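Local coordinates for sensor protein PfeS (Pseudomonas aeruginosa, PDB 3KYZ) that belongs to the PfeR/PfeS two-component system as a membrane-bound histidine kinase, represented here by its sensor domain, and may activate PfeR by phosphorylation, at residues Arg28-Ala33 with Glu43-Glu48. Numbering follows the deposited sequence. Where two conformers were deposited one is given.
Sequences RQAEDA and ERFRKE
Gln29 meets Phe45 where two roughly antiparallel helical arms pack as a helical hairpin in this Cache-clan sensor domain; their local axes run at 150° and approach to 9.5 Å. Both arms belong to the residue range 17-53, joined by a short helical connection. The evidence for the Gln29 contact is its CB, which comes 3.5 Å from CE1 of Phe45 obliquely to the ring. Beyond it the chain runs extended, and the amide stands steeply to the ring, the planes 79° apart, with OE1 in the ring plane at its edge, 3.9 Å from Phe45 CE1. The amide nitrogen, NE2, is hydrogen-bonded to Asp25. Ala30 follows, presenting its CA to the face of the ring: this atom lies 3.8 Å from the Phe45 ring centroid and only 13° off the normal, a CH-pi contact. Its CB reaches CE2 of Phe45 at 3.5 Å. Phe45 is directed toward the 28-33 helix by a CG anti to the backbone N, and its side chain, like that of Ala30, also touches Leu59 of strand 57-60, which places the pair against the sheet. One turn on, Ala33 extends the apolar contact, its CB 3.9 Å from CB of Phe45.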
ATOM      1  N   ARG A  28       3.147  13.348 -14.145  1.00 12.31           N
ATOM      2  CA  ARG A  28       3.048  14.792 -14.348  1.00 12.92           C
ATOM      3  C   ARG A  28       1.732  15.130 -15.053  1.00 12.61           C
ATOM      4  O   ARG A  28       1.019  16.057 -14.645  1.00 12.94           O
ATOM      5  CB  ARG A  28       4.236  15.317 -15.167  1.00 16.04           C
ATOM      6  CG  ARG A  28       4.168  16.821 -15.437  1.00 21.29           C
ATOM      7  CD  ARG A  28       5.101  17.248 -16.562  1.00 26.55           C
ATOM      8  NE  ARG A  28       4.845  16.532 -17.812  1.00 30.68           N
ATOM      9  CZ  ARG A  28       3.881  16.839 -18.678  1.00 31.90           C
ATOM     10  NH1 ARG A  28       3.055  17.843 -18.430  1.00 35.97           N
ATOM     11  NH2 ARG A  28       3.735  16.132 -19.794  1.00 30.97           N
ATOM     12  N   GLN A  29       1.402  14.367 -16.099  1.00 13.01           N
ATOM     13  CA  GLN A  29       0.143  14.568 -16.820  1.00 12.90           C
ATOM     14  C   GLN A  29      -1.058  14.297 -15.918  1.00 13.07           C
ATOM     15  O   GLN A  29      -2.062  15.003 -15.982  1.00 13.69           O
ATOM     16  CB  GLN A  29       0.044  13.653 -18.041  1.00 14.12           C
ATOM     17  CG  GLN A  29       1.049  13.920 -19.135  1.00 15.21           C
ATOM     18  CD  GLN A  29       0.800  13.031 -20.326  1.00 17.95           C
ATOM     19  OE1 GLN A  29      -0.348  12.843 -20.742  1.00 21.95           O
ATOM     20  NE2 GLN A  29       1.864  12.470 -20.880  1.00 20.24           N
ATOM     21  N   ALA A  30      -0.957  13.259 -15.091  1.00 12.06           N
ATOM     22  CA  ALA A  30      -2.030  12.917 -14.157  1.00 12.39           C
ATOM     23  C   ALA A  30      -2.280  14.074 -13.196  1.00 13.12           C
ATOM     24  O   ALA A  30      -3.427  14.466 -12.952  1.00 12.73           O
ATOM     25  CB  ALA A  30      -1.668  11.658 -13.374  1.00 11.55           C
ATOM     26  N   GLU A  31      -1.201  14.608 -12.632  1.00 11.82           N
ATOM     27  CA  GLU A  31      -1.328  15.734 -11.717  1.00 11.34           C
ATOM     28  C   GLU A  31      -1.963  16.933 -12.415  1.00 12.43           C
ATOM     29  O   GLU A  31      -2.818  17.615 -11.842  1.00 13.75           O
ATOM     30  CB  GLU A  31       0.027  16.140 -11.147  1.00 12.67           C
ATOM     31  CG  GLU A  31      -0.076  17.310 -10.172  1.00 13.98           C
ATOM     32  CD  GLU A  31       1.244  17.669  -9.544  1.00 15.06           C
ATOM     33  OE1 GLU A  31       2.289  17.475 -10.197  1.00 16.05           O
ATOM     34  OE2 GLU A  31       1.238  18.144  -8.392  1.00 17.27           O
ATOM     35  N   ASP A  32      -1.517  17.208 -13.638  1.00 12.77           N
ATOM     36  CA  ASP A  32      -2.039  18.348 -14.387  1.00 14.55           C
ATOM     37  C   ASP A  32      -3.548  18.197 -14.595  1.00 14.39           C
ATOM     38  O   ASP A  32      -4.296  19.170 -14.477  1.00 15.25           O
ATOM     39  CB  ASP A  32      -1.344  18.472 -15.750  1.00 16.24           C
ATOM     40  CG  ASP A  32       0.088  18.991 -15.654  1.00 22.84           C
ATOM     41  OD1 ASP A  32       0.514  19.446 -14.571  1.00 24.44           O
ATOM     42  OD2 ASP A  32       0.793  18.950 -16.684  1.00 27.54           O
ATOM     43  N   ALA A  33      -3.993  16.980 -14.909  1.00 14.31           N
ATOM     44  CA  ALA A  33      -5.419  16.727 -15.123  1.00 14.33           C
ATOM     45  C   ALA A  33      -6.214  16.959 -13.834  1.00 14.18           C
ATOM     46  O   ALA A  33      -7.268  17.602 -13.841  1.00 15.52           O
ATOM     47  CB  ALA A  33      -5.636  15.307 -15.655  1.00 14.11           C
ATOM     48  N   GLU A  43     -10.724  11.292 -13.606  1.00 12.51           N
ATOM     49  CA  GLU A  43     -11.491  10.166 -14.128  1.00 13.51           C
ATOM     50  C   GLU A  43     -11.185   9.958 -15.611  1.00 13.54           C
ATOM     51  O   GLU A  43     -10.900   8.844 -16.051  1.00 14.16           O
ATOM     52  CB  GLU A  43     -12.987  10.405 -13.922  1.00 14.09           C
ATOM     53  CG  GLU A  43     -13.858   9.222 -14.303  1.00 17.16           C
ATOM     54  CD  GLU A  43     -13.818   8.116 -13.271  1.00 18.68           C
ATOM     55  OE1 GLU A  43     -13.250   8.339 -12.179  1.00 18.49           O
ATOM     56  OE2 GLU A  43     -14.365   7.026 -13.548  1.00 22.46           O
ATOM     57  N   ARG A  44     -11.234  11.037 -16.383  1.00 14.42           N
ATOM     58  CA  ARG A  44     -10.957  10.936 -17.809  0.50 15.74           C
ATOM     59  C   ARG A  44      -9.519  10.503 -18.068  1.00 14.98           C
ATOM     60  O   ARG A  44      -9.271   9.665 -18.939  1.00 14.98           O
ATOM     61  CB  ARG A  44     -11.260  12.248 -18.531  0.50 18.95           C
ATOM     62  CG  ARG A  44     -11.069  12.163 -20.038  0.50 23.16           C
ATOM     63  CD  ARG A  44     -11.616  13.397 -20.734  0.50 28.23           C
ATOM     64  NE  ARG A  44     -11.101  14.623 -20.136  0.50 30.38           N
ATOM     65  CZ  ARG A  44      -9.937  15.177 -20.452  0.50 33.14           C
ATOM     66  NH1 ARG A  44      -9.553  16.297 -19.853  0.50 35.30           N
ATOM     67  NH2 ARG A  44      -9.155  14.613 -21.365  0.50 34.16           N
ATOM     68  N   PHE A  45      -8.579  11.054 -17.304  1.00 13.61           N
ATOM     69  CA  PHE A  45      -7.178  10.693 -17.489  1.00 12.54           C
ATOM     70  C   PHE A  45      -6.953   9.206 -17.210  1.00 12.24           C
ATOM     71  O   PHE A  45      -6.271   8.512 -17.961  1.00 13.17           O
ATOM     72  CB  PHE A  45      -6.249  11.542 -16.617  1.00 12.47           C
ATOM     73  CG  PHE A  45      -4.804  11.212 -16.809  1.00 13.25           C
ATOM     74  CD1 PHE A  45      -4.070  11.827 -17.809  1.00 14.84           C
ATOM     75  CD2 PHE A  45      -4.191  10.243 -16.028  1.00 13.84           C
ATOM     76  CE1 PHE A  45      -2.738  11.504 -18.006  1.00 15.81           C
ATOM     77  CE2 PHE A  45      -2.859   9.918 -16.225  1.00 14.24           C
ATOM     78  CZ  PHE A  45      -2.131  10.548 -17.210  1.00 15.80           C
ATOM     79  N   ARG A  46      -7.523   8.726 -16.117  1.00 12.98           N
ATOM     80  CA  ARG A  46      -7.414   7.326 -15.752  1.00 13.15           C
ATOM     81  C   ARG A  46      -7.899   6.409 -16.882  1.00 13.56           C
ATOM     82  O   ARG A  46      -7.230   5.443 -17.258  1.00 13.33           O
ATOM     83  CB  ARG A  46      -8.232   7.082 -14.485  1.00 16.80           C
ATOM     84  CG  ARG A  46      -8.305   5.659 -14.101  1.00 19.09           C
ATOM     85  CD  ARG A  46      -9.239   5.455 -12.932  1.00 18.87           C
ATOM     86  NE  ARG A  46      -9.003   4.122 -12.434  1.00 21.35           N
ATOM     87  CZ  ARG A  46      -9.734   3.495 -11.527  1.00 20.13           C
ATOM     88  NH1 ARG A  46     -10.796   4.079 -10.975  1.00 21.99           N
ATOM     89  NH2 ARG A  46      -9.388   2.267 -11.183  1.00 22.56           N
ATOM     90  N   LYS A  47      -9.060   6.731 -17.438  1.00 13.39           N
ATOM     91  CA  LYS A  47      -9.630   5.941 -18.526  1.00 14.67           C
ATOM     92  C   LYS A  47      -8.740   5.973 -19.773  1.00 13.86           C
ATOM     93  O   LYS A  47      -8.501   4.942 -20.407  1.00 15.04           O
ATOM     94  CB  LYS A  47     -11.029   6.452 -18.864  1.00 17.11           C
ATOM     95  CG  LYS A  47     -12.093   6.139 -17.816  1.00 21.28           C
ATOM     96  CD  LYS A  47     -13.428   6.721 -18.254  1.00 30.26           C
ATOM     97  CE  LYS A  47     -14.499   6.578 -17.191  1.00 36.25           C
ATOM     98  NZ  LYS A  47     -15.653   7.473 -17.502  1.00 39.07           N
ATOM     99  N   GLU A  48      -8.264   7.160 -20.131  1.00 13.89           N
ATOM    100  CA  GLU A  48      -7.438   7.326 -21.325  1.00 15.08           C
ATOM    101  C   GLU A  48      -6.116   6.571 -21.201  1.00 13.97           C
ATOM    102  O   GLU A  48      -5.684   5.890 -22.140  1.00 14.60           O
ATOM    103  CB  GLU A  48      -7.165   8.813 -21.597  1.00 16.54           C
ATOM    104  CG  GLU A  48      -8.390   9.614 -22.027  1.00 22.24           C
ATOM    105  CD  GLU A  48      -8.119  11.111 -22.076  1.00 29.33           C
ATOM    106  OE1 GLU A  48      -7.020  11.532 -21.656  1.00 32.50           O
ATOM    107  OE2 GLU A  48      -9.001  11.871 -22.532  1.00 33.30           O
TER